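Local coordinates for protein Dot/Icm T4SS effector (Legionella pneumophila, PDB 6VVE) that acts as a Dot/Icm type IV secretion effector kinase, activated by host inositol hexakisphosphate and able to hold ADP and manganese, at residues 225-228 with 233-236; 257-262 with 269-274. One frame throughout, in Å; residues are numbered along the deposited sequence.

Interaction 1: 225-228 with 233-236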
loop_
_atom_site.group_PDB
_atom_site.type_symbol
_atom_site.label_atom_id
_atom_site.label_comp_id
_atom_site.label_asym_id
_atom_site.label_seq_id
_atom_site.Cartn_x
_atom_site.Cartn_y
_atom_site.Cartn_z
ATOM N N LEU A 225 6.182 -8.378 11.777
ATOM C CA LEU A 225 6.842 -7.083 11.670
ATOM C C LEU A 225 8.130 -7.188 10.861
ATOM O O LEU A 225 8.418 -6.330 10.019
ATOM C CB LEU A 225 7.134 -6.518 13.065
ATOM C CG LEU A 225 7.977 -5.258 13.121
ATOM C CD1 LEU A 225 7.325 -4.124 12.331
ATOM C CD2 LEU A 225 8.204 -4.815 14.575
ATOM N N VAL A 226 8.921 -8.233 11.102
ATOM C CA VAL A 226 10.166 -8.409 10.357
ATOM C C VAL A 226 9.871 -8.633 8.878
ATOM O O VAL A 226 10.500 -8.026 7.999
ATOM C CB VAL A 226 10.980 -9.567 10.952
ATOM C CG1 VAL A 226 12.199 -9.864 10.089
ATOM C CG2 VAL A 226 11.400 -9.232 12.376
ATOM N N TYR A 227 8.900 -9.502 8.583
ATOM C CA TYR A 227 8.562 -9.778 7.189
ATOM C C TYR A 227 8.001 -8.532 6.507
ATOM O O TYR A 227 8.257 -8.285 5.319
ATOM C CB TYR A 227 7.560 -10.923 7.100
ATOM C CG TYR A 227 8.093 -12.279 7.508
ATOM C CD1 TYR A 227 9.439 -12.596 7.377
ATOM C CD2 TYR A 227 7.240 -13.258 8.002
ATOM C CE1 TYR A 227 9.920 -13.836 7.736
ATOM C CE2 TYR A 227 7.712 -14.503 8.361
ATOM C CZ TYR A 227 9.052 -14.792 8.225
ATOM O OH TYR A 227 9.520 -16.043 8.587
ATOM N N GLY A 228 7.243 -7.724 7.247
ATOM C CA GLY A 228 6.660 -6.532 6.657
ATOM C C GLY A 228 7.696 -5.484 6.303
ATOM O O GLY A 228 7.620 -4.869 5.239
ATOM N N LEU A 233 11.631 -6.131 -0.416
ATOM C CA LEU A 233 12.723 -6.949 -0.930
ATOM C C LEU A 233 12.208 -8.263 -1.494
ATOM O O LEU A 233 12.721 -8.747 -2.518
ATOM C CB LEU A 233 13.741 -7.202 0.178
ATOM C CG LEU A 233 15.008 -7.970 -0.180
ATOM C CD1 LEU A 233 15.880 -7.163 -1.121
ATOM C CD2 LEU A 233 15.779 -8.341 1.094
ATOM N N TYR A 234 11.200 -8.858 -0.842
ATOM C CA TYR A 234 10.659 -10.126 -1.324
ATOM C C TYR A 234 10.030 -9.962 -2.705
ATOM O O TYR A 234 10.224 -10.803 -3.594
ATOM C CB TYR A 234 9.610 -10.670 -0.355
ATOM C CG TYR A 234 10.026 -10.747 1.097
ATOM C CD1 TYR A 234 11.366 -10.758 1.470
ATOM C CD2 TYR A 234 9.067 -10.843 2.100
ATOM C CE1 TYR A 234 11.737 -10.824 2.796
ATOM C CE2 TYR A 234 9.427 -10.929 3.434
ATOM C CZ TYR A 234 10.760 -10.903 3.778
ATOM O OH TYR A 234 11.102 -10.971 5.104
ATOM N N VAL A 235 9.266 -8.883 -2.897
ATOM C CA VAL A 235 8.625 -8.642 -4.186
ATOM C C VAL A 235 9.677 -8.507 -5.281
ATOM O O VAL A 235 9.586 -9.143 -6.343
ATOM C CB VAL A 235 7.724 -7.395 -4.112
ATOM C CG1 VAL A 235 7.129 -7.089 -5.475
ATOM C CG2 VAL A 235 6.626 -7.585 -3.072
ATOM N N TYR A 236 10.699 -7.683 -5.038
ATOM C CA TYR A 236 11.687 -7.429 -6.079
ATOM C C TYR A 236 12.461 -8.694 -6.439
ATOM O O TYR A 236 12.659 -9.000 -7.620
ATOM C CB TYR A 236 12.654 -6.336 -5.645
ATOM C CG TYR A 236 13.555 -5.899 -6.774
ATOM C CD1 TYR A 236 13.119 -4.975 -7.717
ATOM C CD2 TYR A 236 14.842 -6.409 -6.902
ATOM C CE1 TYR A 236 13.941 -4.572 -8.758
ATOM C CE2 TYR A 236 15.672 -6.003 -7.935
ATOM C CZ TYR A 236 15.211 -5.095 -8.863
ATOM O OH TYR A 236 16.020 -4.696 -9.900
#
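Y234 carries most of this contact, sending its phenol back from helix 231-239 to the end of helix 219-229, where it meets Y227. The two tyrosines cross obliquely. The hydroxyl of Y234 comes up at the edge of the Y227 ring, near its plane, with OH of Y234 3.3 Å from CD1 of Y227. The same oxygen lies 3.5 Å from CA of Y227, so it rests against both the backbone and the ring edge of Y227. Lower on the Y234 ring, CE2 approaches the carbonyl O of Y227 at 3.5 Å, coming in at a slant. CE2 of Y234 also touches CB of Y227 at 4.1 Å, which adds an apolar patch. V226 contributes little: its carbonyl O stands 4.2 Å from OH of Y234.

No hydrogen bond joins the two segments. The first torsion of Y234 (chi1 -51°) sets CG beside its own backbone N, and the ring then reaches back against the direction of its helix. In Y227 chi1 (-68°) likewise puts CG beside the backbone N, and the twist of the ring about CB-CG (chi2 -28°) presents CD1 to the oxygen. The Y234 hydroxyl is satisfied by OH of Y260, on helix 253-262.

In the fold, the chain bends between these successive helices, and the Y234 ring spans the short break, reaching back to the last turns of helix 219-229. Helix 253-262 lies alongside, meeting V226 through Y260 and L233 through I256, while Y236 turns to helix 159-174, where its hydroxyl bonds to E163.

Interaction 2: 257-262 with 269-274; sequences EKWYEN and SDNPHT
The indole of W259 takes the methyl of T274 on one face and the amide of N271 at its edge. CG2 of T274 sits 3.5 Å above the ring plane, displaced to the rim, and makes a CH-pi contact with the five-membered ring, 3.9 Å from CG2 to the centroid and 27° off the normal. Its nearest ring atom is NE1 of W259. At the far end of the indole, ND2 of N271 lies near the ring plane, 3.7 Å from CH2 of W259, with the amide turned 65° from the indole. CD1 of the neighbouring Y260 also meets the W259 ring at its edge, in plane.

CG of W259 points opposite to the backbone N (chi1 -166°), carrying the indole out from helix 253-262 to the start of helix 272-280. N271 occupies the N-cap position there, but its side chain makes no capping bond; ND2 is held instead by the carbonyl O of S267. Near the end of helix 253-262, ND2 of N262 folds back to O of K258 at 2.7 Å, almost straight.

No hydrogen bond crosses between the segments. Between them the contact rests on van der Waals packing and a CH-pi contact around the indole, with L268 adding to it by touching both W259 and T274, and the polar amide of N271, committed to the S267 carbonyl, serves here as a packing surface.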
loop_
_atom_site.group_PDB
_atom_site.type_symbol
_atom_site.label_atom_id
_atom_site.label_comp_id
_atom_site.label_asym_id
_atom_site.label_seq_id
_atom_site.Cartn_x
_atom_site.Cartn_y
_atom_site.Cartn_z
ATOM N N GLU A 257 16.579 -16.247 5.133
ATOM C CA GLU A 257 15.993 -17.041 6.207
ATOM C C GLU A 257 17.024 -17.354 7.280
ATOM O O GLU A 257 16.747 -17.229 8.475
ATOM C CB GLU A 257 15.397 -18.328 5.643
ATOM C CG GLU A 257 14.154 -18.106 4.804
ATOM C CD GLU A 257 12.951 -17.710 5.640
ATOM O OE1 GLU A 257 13.059 -17.742 6.882
ATOM O OE2 GLU A 257 11.901 -17.370 5.056
ATOM N N LYS A 258 18.224 -17.773 6.869
ATOM C CA LYS A 258 19.273 -18.053 7.838
ATOM C C LYS A 258 19.621 -16.805 8.634
ATOM O O LYS A 258 19.991 -16.901 9.805
ATOM C CB LYS A 258 20.515 -18.592 7.135
ATOM C CG LYS A 258 21.492 -19.297 8.067
ATOM C CD LYS A 258 22.780 -19.670 7.348
ATOM C CE LYS A 258 23.606 -20.666 8.159
ATOM N NZ LYS A 258 23.731 -20.275 9.591
ATOM N N TRP A 259 19.521 -15.629 8.010
ATOM C CA TRP A 259 19.809 -14.386 8.714
ATOM C C TRP A 259 18.765 -14.123 9.791
ATOM O O TRP A 259 19.108 -13.806 10.936
ATOM C CB TRP A 259 19.872 -13.225 7.716
ATOM C CG TRP A 259 20.480 -11.977 8.281
ATOM C CD1 TRP A 259 21.800 -11.657 8.309
ATOM C CD2 TRP A 259 19.784 -10.878 8.883
ATOM N NE1 TRP A 259 21.977 -10.431 8.902
ATOM C CE2 TRP A 259 20.754 -9.929 9.259
ATOM C CE3 TRP A 259 18.439 -10.602 9.134
ATOM C CZ2 TRP A 259 20.425 -8.723 9.889
ATOM C CZ3 TRP A 259 18.111 -9.406 9.759
ATOM C CH2 TRP A 259 19.102 -8.482 10.125
ATOM N N TYR A 260 17.479 -14.244 9.437
ATOM C CA TYR A 260 16.415 -14.033 10.416
ATOM C C TYR A 260 16.589 -14.973 11.606
ATOM O O TYR A 260 16.480 -14.561 12.767
ATOM C CB TYR A 260 15.044 -14.257 9.769
ATOM C CG TYR A 260 14.651 -13.247 8.709
ATOM C CD1 TYR A 260 15.042 -11.918 8.803
ATOM C CD2 TYR A 260 13.886 -13.623 7.627
ATOM C CE1 TYR A 260 14.683 -10.998 7.835
ATOM C CE2 TYR A 260 13.511 -12.706 6.648
ATOM C CZ TYR A 260 13.916 -11.395 6.764
ATOM O OH TYR A 260 13.553 -10.490 5.794
ATOM N N GLU A 261 16.865 -16.251 11.331
ATOM C CA GLU A 261 16.983 -17.227 12.407
ATOM C C GLU A 261 18.102 -16.865 13.365
ATOM O O GLU A 261 18.026 -17.191 14.558
ATOM C CB GLU A 261 17.216 -18.622 11.828
ATOM C CG GLU A 261 16.059 -19.140 10.979
ATOM C CD GLU A 261 16.394 -20.433 10.257
ATOM O OE1 GLU A 261 17.438 -21.043 10.578
ATOM O OE2 GLU A 261 15.614 -20.836 9.364
ATOM N N ASN A 262 19.146 -16.193 12.872
ATOM C CA ASN A 262 20.320 -15.887 13.687
ATOM C C ASN A 262 20.416 -14.420 14.075
ATOM O O ASN A 262 21.329 -14.052 14.821
ATOM C CB ASN A 262 21.594 -16.312 12.951
ATOM C CG ASN A 262 21.723 -17.822 12.840
ATOM O OD1 ASN A 262 22.167 -18.484 13.774
ATOM N ND2 ASN A 262 21.320 -18.371 11.698
ATOM N N SER A 269 16.295 -4.446 6.250
ATOM C CA SER A 269 16.235 -3.029 5.900
ATOM C C SER A 269 16.839 -2.149 6.984
ATOM O O SER A 269 17.387 -1.081 6.678
ATOM C CB SER A 269 14.785 -2.620 5.627
ATOM O OG SER A 269 14.249 -3.375 4.546
ATOM N N ASP A 270 16.762 -2.573 8.245
ATOM C CA ASP A 270 17.392 -1.845 9.338
ATOM C C ASP A 270 18.906 -2.022 9.370
ATOM O O ASP A 270 19.562 -1.456 10.254
ATOM C CB ASP A 270 16.805 -2.287 10.679
ATOM C CG ASP A 270 15.358 -1.860 10.859
ATOM O OD1 ASP A 270 15.000 -0.752 10.404
ATOM O OD2 ASP A 270 14.579 -2.637 11.456
ATOM N N ASN A 271 19.473 -2.794 8.445
ATOM C CA ASN A 271 20.910 -3.068 8.412
ATOM C C ASN A 271 21.390 -2.950 6.974
ATOM O O ASN A 271 21.584 -3.953 6.278
ATOM C CB ASN A 271 21.222 -4.456 8.978
ATOM C CG ASN A 271 20.816 -4.597 10.430
ATOM O OD1 ASN A 271 21.642 -4.439 11.334
ATOM N ND2 ASN A 271 19.536 -4.892 10.667
ATOM N N PRO A 272 21.587 -1.723 6.488
ATOM C CA PRO A 272 22.064 -1.558 5.102
ATOM C C PRO A 272 23.348 -2.320 4.813
ATOM O O PRO A 272 23.557 -2.761 3.670
ATOM C CB PRO A 272 22.264 -0.037 4.978
ATOM C CG PRO A 272 21.337 0.552 5.993
ATOM C CD PRO A 272 21.312 -0.430 7.148
ATOM N N HIS A 273 24.223 -2.492 5.811
ATOM C CA HIS A 273 25.447 -3.251 5.576
ATOM C C HIS A 273 25.139 -4.704 5.218
ATOM O O HIS A 273 25.877 -5.325 4.445
ATOM C CB HIS A 273 26.366 -3.180 6.798
ATOM C CG HIS A 273 25.834 -3.893 8.002
ATOM N ND1 HIS A 273 25.051 -3.272 8.955
ATOM C CD2 HIS A 273 25.981 -5.176 8.416
ATOM C CE1 HIS A 273 24.737 -4.143 9.898
ATOM N NE2 HIS A 273 25.288 -5.305 9.595
ATOM N N THR A 274 24.067 -5.264 5.776
ATOM C CA THR A 274 23.659 -6.611 5.397
ATOM C C THR A 274 23.187 -6.640 3.948
ATOM O O THR A 274 23.573 -7.524 3.180
ATOM C CB THR A 274 22.556 -7.113 6.331
ATOM O OG1 THR A 274 23.024 -7.113 7.683
ATOM C CG2 THR A 274 22.133 -8.531 5.950
#

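In the fold
Both contacts lie in the C-terminal helical part of the chain, probably the C-lobe of the kinase. Going from the N terminus, interaction 1 comes first, closing the short break between helices 219-229 and 231-239. The chain then runs on to helix 253-262, and interaction 2 closes the loop from there to helix 272-280. The two follow in series, neither nesting nor crossing, with centres about 11 Å apart. They meet through Y260, which belongs to interaction 2 but is hydrogen-bonded to Y234 of interaction 1 and also packs its ring on Y227. Helix 253-262 therefore joins the earlier helix pair to the later one.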